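Local coordinates for protein D-xylonate dehydratase (Caulobacter crescentus, PDB 5OYN) that catalyses the dehydration of D-xylonate, and of D-gluconate with similar efficiency, to 2-dehydro-3-deoxy sugar acids using a [2Fe-2S] cluster and magnesium, at residues R16-R21 / D256-D261; I57-T62 / R79-I84; P154-S159 / G251-D256; S229-A234 / T357-T362. All blocks are in the same frame, centred on the assembly; numbering follows the deposited sequence.

Contact 1: residues R16-R21 / D256-D261; sequences RRFRSR and DLAYDD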
# COMPACT_ATOMS: atom_id res chain seq x y z
N ARG A 16 9.20 -32.12 -4.77
CA ARG A 16 7.89 -32.75 -4.74
C ARG A 16 7.06 -32.16 -5.88
O ARG A 16 7.27 -31.02 -6.30
CB ARG A 16 7.22 -32.54 -3.37
CG ARG A 16 5.78 -33.04 -3.26
CD ARG A 16 5.13 -32.69 -1.90
NE ARG A 16 5.86 -33.21 -0.74
CZ ARG A 16 5.71 -34.44 -0.25
NH1 ARG A 16 4.85 -35.28 -0.83
NH2 ARG A 16 6.41 -34.85 0.81
N ARG A 17 6.14 -32.95 -6.41
CA ARG A 17 5.22 -32.45 -7.42
C ARG A 17 3.98 -31.97 -6.68
O ARG A 17 3.12 -32.77 -6.28
CB ARG A 17 4.89 -33.50 -8.47
CG ARG A 17 3.56 -33.24 -9.21
CD ARG A 17 3.51 -33.86 -10.59
NE ARG A 17 4.27 -33.07 -11.56
CZ ARG A 17 3.75 -32.63 -12.70
NH1 ARG A 17 2.49 -32.90 -13.01
NH2 ARG A 17 4.50 -31.91 -13.53
N PHE A 18 3.90 -30.66 -6.48
CA PHE A 18 2.77 -30.06 -5.79
C PHE A 18 1.55 -30.02 -6.70
O PHE A 18 1.66 -30.03 -7.93
CB PHE A 18 3.15 -28.67 -5.31
CG PHE A 18 4.32 -28.64 -4.38
CD1 PHE A 18 4.16 -28.95 -3.04
CD2 PHE A 18 5.58 -28.27 -4.82
CE1 PHE A 18 5.23 -28.90 -2.16
CE2 PHE A 18 6.65 -28.22 -3.95
CZ PHE A 18 6.48 -28.55 -2.62
N ARG A 19 0.36 -29.97 -6.10
CA ARG A 19 -0.85 -29.91 -6.92
C ARG A 19 -0.86 -28.69 -7.83
O ARG A 19 -1.52 -28.70 -8.88
CB ARG A 19 -2.09 -29.90 -6.05
CG ARG A 19 -1.87 -29.19 -4.76
CD ARG A 19 -3.03 -29.39 -3.83
NE ARG A 19 -4.14 -28.49 -4.12
CZ ARG A 19 -5.28 -28.88 -4.65
NH1 ARG A 19 -5.46 -30.15 -4.98
NH2 ARG A 19 -6.26 -27.99 -4.85
N SER A 20 -0.15 -27.62 -7.45
CA SER A 20 0.01 -26.49 -8.35
C SER A 20 0.51 -26.95 -9.71
O SER A 20 0.00 -26.50 -10.74
CB SER A 20 0.97 -25.46 -7.74
OG SER A 20 2.07 -26.06 -7.07
N ARG A 21 1.46 -27.88 -9.73
CA ARG A 21 2.02 -28.37 -10.99
C ARG A 21 0.96 -28.94 -11.92
O ARG A 21 1.19 -29.00 -13.13
CB ARG A 21 3.10 -29.42 -10.73
CG ARG A 21 4.27 -28.92 -9.89
CD ARG A 21 5.06 -27.82 -10.61
NE ARG A 21 5.00 -26.52 -9.92
CZ ARG A 21 5.53 -25.39 -10.38
NH1 ARG A 21 6.18 -25.39 -11.54
NH2 ARG A 21 5.44 -24.26 -9.68
N ASP A 256 8.10 -25.03 4.69
CA ASP A 256 8.54 -26.28 5.32
C ASP A 256 7.39 -27.27 5.43
O ASP A 256 7.50 -28.42 5.00
CB ASP A 256 9.12 -25.98 6.71
CG ASP A 256 10.52 -25.43 6.66
OD1 ASP A 256 11.25 -25.68 5.68
OD2 ASP A 256 10.90 -24.74 7.65
N LEU A 257 6.26 -26.83 6.00
CA LEU A 257 5.10 -27.70 6.10
C LEU A 257 4.62 -28.17 4.73
O LEU A 257 3.99 -29.23 4.63
CB LEU A 257 3.96 -26.98 6.81
CG LEU A 257 4.08 -26.56 8.27
CD1 LEU A 257 2.73 -26.01 8.70
CD2 LEU A 257 4.46 -27.75 9.14
N ALA A 258 4.87 -27.39 3.68
CA ALA A 258 4.46 -27.83 2.36
C ALA A 258 5.37 -28.94 1.84
O ALA A 258 4.90 -29.88 1.20
CB ALA A 258 4.44 -26.66 1.38
N TYR A 259 6.67 -28.84 2.12
CA TYR A 259 7.60 -29.85 1.63
C TYR A 259 7.48 -31.14 2.43
O TYR A 259 7.35 -32.23 1.84
CB TYR A 259 9.03 -29.30 1.67
CG TYR A 259 9.38 -28.53 0.40
CD1 TYR A 259 9.28 -27.14 0.37
CD2 TYR A 259 9.79 -29.17 -0.76
CE1 TYR A 259 9.59 -26.43 -0.78
CE2 TYR A 259 10.10 -28.46 -1.91
CZ TYR A 259 10.00 -27.09 -1.91
OH TYR A 259 10.30 -26.35 -3.04
N ASP A 260 7.47 -31.05 3.76
CA ASP A 260 7.30 -32.22 4.61
C ASP A 260 5.89 -32.76 4.60
O ASP A 260 5.65 -33.80 5.20
CB ASP A 260 7.72 -31.91 6.04
CG ASP A 260 9.11 -31.33 6.12
OD1 ASP A 260 9.85 -31.45 5.12
OD2 ASP A 260 9.45 -30.74 7.17
N ASP A 261 4.95 -32.07 3.96
CA ASP A 261 3.60 -32.60 3.73
C ASP A 261 2.82 -32.78 5.04
O ASP A 261 2.05 -33.73 5.18
CB ASP A 261 3.68 -33.90 2.94
CG ASP A 261 2.45 -34.15 2.10
OD1 ASP A 261 1.75 -33.18 1.74
OD2 ASP A 261 2.17 -35.34 1.80
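F18 sets the edge of its ring against the face of Y259, a T-shaped (edge-to-face) pair that ties the N-terminal loop ahead of helix 21-24 to the C-terminal part of helix 241-259. The ring planes stand at 86°, and F18 CZ comes down toward the rim of the tyrosine, 3.7 Å from Y259 CE2. CG of F18 lies anti to its carbonyl carbon (chi1 -60°), so the ring reaches the helix, and F18 CE1 meets A258 O in the plane of the ring at 3.5 Å. The ring of Y259 turns back to take this edge. Beside the rings, R16 bends at chi3 and grips one carbonyl side-on: R16 NE and NH2 both hydrogen-bond to Y259 O (3.1 and 3.0 Å), each bond clearly bent, NE on an in-plane lone pair and NH2 nearly along the C=O axis. The guanidinium of R16 probably interacts favourably with the negative C-terminal end of the helix. D261, past the helix with positive phi, lays CB over one guanidinium face, its carboxylate stacked at about 29°. Its OD1 pairs with K263; D261 OD2 sits 3.8 Å from R16 NH1, a long salt bridge of charges alone, since the oxygen lies well out of the guanidinium plane.

Contact 2: residues I57-T62 / R79-I84; sequences IGIAQT and RVRDGI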
# COMPACT_ATOMS: atom_id res chain seq x y z
N ILE A 57 2.00 -20.73 -2.08
CA ILE A 57 1.50 -20.56 -0.73
C ILE A 57 0.35 -19.56 -0.75
O ILE A 57 0.56 -18.37 -0.97
CB ILE A 57 2.60 -20.11 0.24
CG1 ILE A 57 3.86 -20.95 0.05
CG2 ILE A 57 2.08 -20.19 1.68
CD1 ILE A 57 3.76 -22.33 0.68
N GLY A 58 -0.87 -20.03 -0.51
CA GLY A 58 -1.97 -19.10 -0.31
C GLY A 58 -1.84 -18.39 1.02
O GLY A 58 -1.30 -18.93 1.99
N ILE A 59 -2.33 -17.16 1.06
CA ILE A 59 -2.49 -16.39 2.30
C ILE A 59 -3.95 -15.96 2.33
O ILE A 59 -4.38 -15.16 1.49
CB ILE A 59 -1.53 -15.18 2.38
CG1 ILE A 59 -0.08 -15.62 2.17
CG2 ILE A 59 -1.60 -14.50 3.73
CD1 ILE A 59 0.89 -14.47 2.12
N ALA A 60 -4.72 -16.50 3.27
CA ALA A 60 -6.15 -16.18 3.33
C ALA A 60 -6.31 -14.91 4.17
O ALA A 60 -6.28 -14.96 5.40
CB ALA A 60 -6.97 -17.34 3.88
N GLN A 61 -6.45 -13.78 3.47
CA GLN A 61 -6.52 -12.46 4.09
C GLN A 61 -7.89 -12.23 4.70
O GLN A 61 -8.91 -12.35 4.02
CB GLN A 61 -6.23 -11.38 3.05
CG GLN A 61 -6.33 -9.98 3.61
CD GLN A 61 -5.32 -9.73 4.71
OE1 GLN A 61 -5.59 -10.02 5.87
NE2 GLN A 61 -4.15 -9.21 4.34
N THR A 62 -7.91 -11.85 5.97
CA THR A 62 -9.17 -11.55 6.63
C THR A 62 -9.33 -10.09 7.00
O THR A 62 -10.44 -9.67 7.33
CB THR A 62 -9.33 -12.42 7.88
OG1 THR A 62 -8.21 -12.22 8.76
CG2 THR A 62 -9.46 -13.90 7.48
N ARG A 79 5.01 -9.13 5.78
CA ARG A 79 5.97 -9.96 6.51
C ARG A 79 5.79 -11.43 6.14
O ARG A 79 6.77 -12.17 5.99
CB ARG A 79 5.79 -9.76 8.01
CG ARG A 79 6.37 -8.47 8.57
CD ARG A 79 7.67 -8.14 7.89
NE ARG A 79 8.79 -8.75 8.58
CZ ARG A 79 9.94 -9.06 8.00
NH1 ARG A 79 10.13 -8.82 6.70
NH2 ARG A 79 10.91 -9.62 8.72
N VAL A 80 4.55 -11.87 6.00
CA VAL A 80 4.30 -13.25 5.61
C VAL A 80 4.88 -13.53 4.23
O VAL A 80 5.50 -14.57 4.01
CB VAL A 80 2.80 -13.56 5.63
CG1 VAL A 80 2.56 -15.00 5.24
CG2 VAL A 80 2.25 -13.26 6.97
N ARG A 81 4.66 -12.61 3.28
CA ARG A 81 5.23 -12.74 1.94
C ARG A 81 6.74 -12.85 2.01
O ARG A 81 7.35 -13.67 1.31
CB ARG A 81 4.83 -11.54 1.06
CG ARG A 81 3.40 -11.63 0.54
CD ARG A 81 3.07 -10.56 -0.50
NE ARG A 81 3.49 -10.98 -1.85
CZ ARG A 81 4.64 -10.61 -2.42
NH1 ARG A 81 5.50 -9.82 -1.79
NH2 ARG A 81 4.93 -11.04 -3.65
N ASP A 82 7.37 -12.06 2.87
CA ASP A 82 8.82 -12.09 2.96
C ASP A 82 9.29 -13.43 3.52
O ASP A 82 10.28 -13.98 3.05
CB ASP A 82 9.32 -10.91 3.81
CG ASP A 82 9.33 -9.58 3.03
OD1 ASP A 82 8.92 -9.55 1.83
OD2 ASP A 82 9.74 -8.57 3.62
N GLY A 83 8.56 -13.97 4.51
CA GLY A 83 8.92 -15.27 5.04
C GLY A 83 8.86 -16.35 3.98
O GLY A 83 9.81 -17.10 3.77
N ILE A 84 7.72 -16.43 3.28
CA ILE A 84 7.53 -17.40 2.20
C ILE A 84 8.64 -17.31 1.17
O ILE A 84 9.15 -18.34 0.69
CB ILE A 84 6.16 -17.18 1.55
CG1 ILE A 84 5.04 -17.46 2.55
CG2 ILE A 84 6.04 -17.98 0.26
CD1 ILE A 84 3.67 -17.04 2.04
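I59, I84 and I57 carry this contact, in which helix 73-87 lies on the strand it follows, the first half of the beta-alpha-beta unit that runs on into strand 90-95. Strand 57-61 and helix 79-84 run antiparallel, 169° between their directions, with axes 10.4 Å apart at closest. I59 sends an extended chain (chi2 175°) straight at the helix. Its CD1 meets V80 tip to tip, 3.6 Å from V80 CG1, and the same I59 methyl lies 3.8 Å from I84 CD1. I84, also extended, slides between the two strand isoleucines: its CD1 rests 3.5 Å from I57 CG2, while I84 CG2 comes alongside I57 CG1 at 3.7 Å. I57 turns its own end away at chi2 (-77°), so it offers the CB branch point and CG2 rather than a tip. R81 adds the aliphatic foot of its chain, with CG beside I59 CD1, and sends its guanidinium on to D82 of the second subunit. P91 of strand 90-95 and I254 of helix 241-259 border the same cluster. All the meeting atoms are aliphatic carbons, so buried apolar packing joins strand and helix, while R79, R81 and D82 of this helix make salt bridges to the second subunit.

Contact 3: residues P154-S159 / G251-D256; sequences PAIVLS and GQRIVD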
# COMPACT_ATOMS: atom_id res chain seq x y z
N PRO A 154 -1.35 -28.58 3.71
CA PRO A 154 -0.62 -28.05 4.87
C PRO A 154 -1.01 -26.60 5.16
O PRO A 154 -1.04 -25.75 4.27
CB PRO A 154 0.85 -28.18 4.47
CG PRO A 154 0.87 -29.17 3.35
CD PRO A 154 -0.44 -29.08 2.66
N ALA A 155 -1.33 -26.34 6.43
CA ALA A 155 -1.89 -25.07 6.88
C ALA A 155 -1.16 -24.60 8.12
O ALA A 155 -0.47 -25.37 8.79
CB ALA A 155 -3.38 -25.21 7.19
N ILE A 156 -1.32 -23.31 8.43
CA ILE A 156 -0.74 -22.75 9.65
C ILE A 156 -1.50 -21.47 9.95
O ILE A 156 -1.87 -20.72 9.04
CB ILE A 156 0.78 -22.53 9.50
CG1 ILE A 156 1.46 -22.25 10.83
CG2 ILE A 156 1.11 -21.45 8.45
CD1 ILE A 156 2.97 -22.02 10.65
N VAL A 157 -1.80 -21.24 11.24
CA VAL A 157 -2.56 -20.07 11.64
C VAL A 157 -1.60 -18.96 12.01
O VAL A 157 -0.58 -19.19 12.67
CB VAL A 157 -3.50 -20.38 12.82
CG1 VAL A 157 -3.92 -19.09 13.53
CG2 VAL A 157 -4.73 -21.16 12.35
N LEU A 158 -1.92 -17.74 11.55
CA LEU A 158 -1.25 -16.53 12.00
C LEU A 158 -2.28 -15.66 12.67
O LEU A 158 -3.27 -15.26 12.04
CB LEU A 158 -0.57 -15.79 10.85
CG LEU A 158 0.12 -14.49 11.28
CD1 LEU A 158 1.20 -14.74 12.34
CD2 LEU A 158 0.71 -13.82 10.08
N SER A 159 -2.07 -15.37 13.95
CA SER A 159 -3.01 -14.55 14.72
C SER A 159 -2.70 -13.08 14.52
O SER A 159 -1.53 -12.70 14.40
CB SER A 159 -2.94 -14.89 16.21
OG SER A 159 -3.09 -16.28 16.43
N GLY A 251 5.69 -17.30 7.79
CA GLY A 251 5.83 -17.44 6.35
C GLY A 251 6.94 -18.40 5.98
O GLY A 251 6.80 -19.20 5.05
N GLN A 252 8.06 -18.33 6.70
CA GLN A 252 9.11 -19.34 6.56
C GLN A 252 8.59 -20.74 6.84
O GLN A 252 8.83 -21.68 6.07
CB GLN A 252 10.26 -19.01 7.51
CG GLN A 252 11.39 -18.31 6.84
CD GLN A 252 12.40 -17.85 7.84
OE1 GLN A 252 12.11 -17.75 9.03
NE2 GLN A 252 13.61 -17.57 7.36
N ARG A 253 7.86 -20.90 7.94
CA ARG A 253 7.48 -22.24 8.37
C ARG A 253 6.50 -22.90 7.40
O ARG A 253 6.48 -24.13 7.29
CB ARG A 253 6.89 -22.19 9.77
CG ARG A 253 6.57 -23.54 10.34
CD ARG A 253 7.78 -24.45 10.26
NE ARG A 253 7.45 -25.82 10.64
CZ ARG A 253 8.29 -26.84 10.58
NH1 ARG A 253 9.53 -26.66 10.15
NH2 ARG A 253 7.89 -28.05 10.96
N ILE A 254 5.68 -22.12 6.70
CA ILE A 254 4.60 -22.75 5.94
C ILE A 254 5.16 -23.44 4.71
O ILE A 254 4.56 -24.40 4.22
CB ILE A 254 3.49 -21.74 5.59
CG1 ILE A 254 2.25 -22.45 5.03
CG2 ILE A 254 3.99 -20.71 4.58
CD1 ILE A 254 1.83 -23.72 5.74
N VAL A 255 6.30 -22.99 4.19
CA VAL A 255 6.85 -23.71 3.05
C VAL A 255 7.46 -25.03 3.52
O VAL A 255 7.31 -26.07 2.85
CB VAL A 255 7.86 -22.84 2.26
CG1 VAL A 255 7.27 -21.48 1.95
CG2 VAL A 255 9.14 -22.68 3.00
N ASP A 256 8.10 -25.03 4.69
CA ASP A 256 8.54 -26.28 5.32
C ASP A 256 7.39 -27.27 5.43
O ASP A 256 7.50 -28.42 5.00
CB ASP A 256 9.12 -25.98 6.71
CG ASP A 256 10.52 -25.43 6.66
OD1 ASP A 256 11.25 -25.68 5.68
OD2 ASP A 256 10.90 -24.74 7.65
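This is a buried apolar contact between a helix and the strand at one margin of a parallel sheet, with I156 and I254 at its middle. The two chains lie alongside, pointing opposite ways. I156 CG2 meets I254 CD1 at 3.6 Å and lies 3.7 Å from I254 CB, so the branch methyl of the strand residue runs along the CB-CG1-CD1 edge of I254. In both isoleucines CG1 is anti to the backbone N (chi1 -167° in I156, -169° in I254), leaving CG2 in the crowded place between N and the carbonyl carbon. Strand 155-159 is the last in the order 90-95, 56-61, 130-135, 155-159, and helix 241-259 packs nearly antiparallel to it, 167° between the segment directions, with axes 8.5 Å apart at closest. I254 bends at chi2, bringing CD1 over the strand backbone, 3.8 Å from P154 O; it also touches V132 of the neighbouring strand and I84 of helix 73-87. On the other flank I156 is extended and crosses R253 at about a right angle, its CD1 3.9 Å from R253 CG. R253 carries its guanidinium away from the strand, toward the 357-362 loop: NE bonds to V358 O, and NH1 makes a weak, long ion pair with D256 OD2.

Contact 4: residues S229-A234 / T357-T362; sequences SLTGCA and TVTGKT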
# COMPACT_ATOMS: atom_id res chain seq x y z
N SER A 229 -0.29 -23.20 15.23
CA SER A 229 0.46 -21.97 15.03
C SER A 229 1.76 -22.08 15.82
O SER A 229 1.90 -22.95 16.69
CB SER A 229 -0.33 -20.74 15.48
OG SER A 229 -0.51 -20.77 16.87
N LEU A 230 2.71 -21.20 15.51
CA LEU A 230 4.01 -21.26 16.16
C LEU A 230 3.89 -20.89 17.63
O LEU A 230 2.94 -20.24 18.07
CB LEU A 230 5.01 -20.33 15.46
CG LEU A 230 5.37 -20.66 14.01
CD1 LEU A 230 6.40 -19.68 13.49
CD2 LEU A 230 5.87 -22.11 13.84
N THR A 231 4.86 -21.34 18.41
CA THR A 231 4.79 -21.12 19.85
C THR A 231 4.86 -19.63 20.13
O THR A 231 5.73 -18.92 19.61
CB THR A 231 5.92 -21.86 20.57
OG1 THR A 231 6.01 -23.20 20.09
CG2 THR A 231 5.66 -21.90 22.05
N GLY A 232 3.93 -19.15 20.96
CA GLY A 232 3.87 -17.76 21.35
C GLY A 232 3.05 -16.89 20.43
O GLY A 232 2.90 -15.69 20.70
N CYS A 233 2.47 -17.46 19.37
CA CYS A 233 1.78 -16.68 18.36
C CYS A 233 0.50 -16.03 18.89
O CYS A 233 0.20 -14.88 18.56
CB CYS A 233 1.46 -17.58 17.18
SG CYS A 233 0.77 -16.75 15.76
N ALA A 234 -0.27 -16.74 19.70
CA ALA A 234 -1.63 -16.31 20.00
C ALA A 234 -1.67 -14.93 20.66
O ALA A 234 -2.48 -14.08 20.28
CB ALA A 234 -2.33 -17.34 20.89
N THR A 357 3.17 -30.78 16.34
CA THR A 357 2.74 -29.40 16.12
C THR A 357 3.37 -28.85 14.84
O THR A 357 4.37 -29.39 14.35
CB THR A 357 3.10 -28.49 17.31
OG1 THR A 357 4.49 -28.11 17.25
CG2 THR A 357 2.83 -29.19 18.64
N VAL A 358 2.82 -27.76 14.31
CA VAL A 358 3.39 -27.18 13.09
C VAL A 358 4.80 -26.67 13.30
O VAL A 358 5.48 -26.37 12.32
CB VAL A 358 2.53 -26.02 12.53
CG1 VAL A 358 1.21 -26.54 12.00
CG2 VAL A 358 2.34 -24.93 13.57
N THR A 359 5.28 -26.57 14.54
CA THR A 359 6.70 -26.27 14.72
C THR A 359 7.60 -27.41 14.29
O THR A 359 8.81 -27.20 14.16
CB THR A 359 7.00 -25.94 16.18
OG1 THR A 359 6.95 -27.14 16.95
CG2 THR A 359 6.00 -24.96 16.73
N GLY A 360 7.06 -28.61 14.06
CA GLY A 360 7.87 -29.78 13.77
C GLY A 360 8.46 -30.46 14.98
O GLY A 360 9.18 -31.45 14.83
N LYS A 361 8.19 -29.95 16.17
CA LYS A 361 8.51 -30.57 17.43
C LYS A 361 7.20 -31.02 18.07
O LYS A 361 6.13 -30.90 17.47
CB LYS A 361 9.28 -29.59 18.33
CG LYS A 361 10.55 -29.05 17.69
CD LYS A 361 11.74 -29.99 17.93
CE LYS A 361 12.74 -30.00 16.77
NZ LYS A 361 14.05 -30.58 17.20
N THR A 362 7.29 -31.55 19.28
CA THR A 362 6.09 -31.97 19.99
C THR A 362 5.69 -30.88 20.98
O THR A 362 6.51 -30.04 21.37
CB THR A 362 6.31 -33.30 20.73
OG1 THR A 362 7.39 -33.19 21.66
CG2 THR A 362 6.63 -34.40 19.74
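V358 fills the tight half of this loop-to-loop contact, pressing a methyl against the backbone that leaves helix 215-225, whereas T359 makes a looser meeting nearer the solvent. V358 points at S229 from the type I beta turn T357-G360. Its CG2, in the crowded position between backbone N and carbonyl carbon, lies 3.6 Å from S229 N, over main chain rather than side chain, since S229 directs its own CB the other way. V358 also rests on I156 and L257, so this half packs on both strand 155-159 and helix 241-259.

At the looser half T359 offers CG2, anti to its carbonyl carbon, to two side chains that cross it obliquely: L230 CD2 at 4.1 Å and T231 OG1 at 3.8 Å. L230 and T231 are the first two residues of a type II beta turn, L230-C233, closed by C233 N on L230 O. Farther out, G360 and K361 are exposed and stay clear of the other loop.

The T357-T362 loop is tied together by its own threonine hydroxyls, with K361 O accepting from both T357 N and T357 OG1. T359 N bonds to T357 OG1 and K361 N to T359 OG1, each 3.2 Å and each an ST turn, while T357 OG1 approaches K361 O from above the carbonyl plane. N366, in the next helix, bonds both threonine hydroxyls. T359 thus turns its oxygen inward to its own loop and its methyl outward to the partner: the loops meet through van der Waals contact, and the hydrogen bonds lie within each loop and probably hold its shape, rather than joining the two.

How the contacts relate
From the N terminus, 16-21 opens the long loop that contact 1 closes at 256-261. Inside it, contact 2 closes first, a short local loop between 57-62 and 79-84; contact 3 follows in series, from 154-159 to 251-256, also nested. Contact 4 opens at 229-234 within both longer loops and closes only at 357-362, so it crosses contacts 1 and 3. Helix 241-259 is the hub: contacts 1 and 3 share D256, and L257 reaches both P154 and V358. Contacts 2 and 3 place two helices against the parallel sheet, their cores meeting at I57 and I254, while contacts 1 and 4 fasten the N-terminal segment and outer loops around that layer.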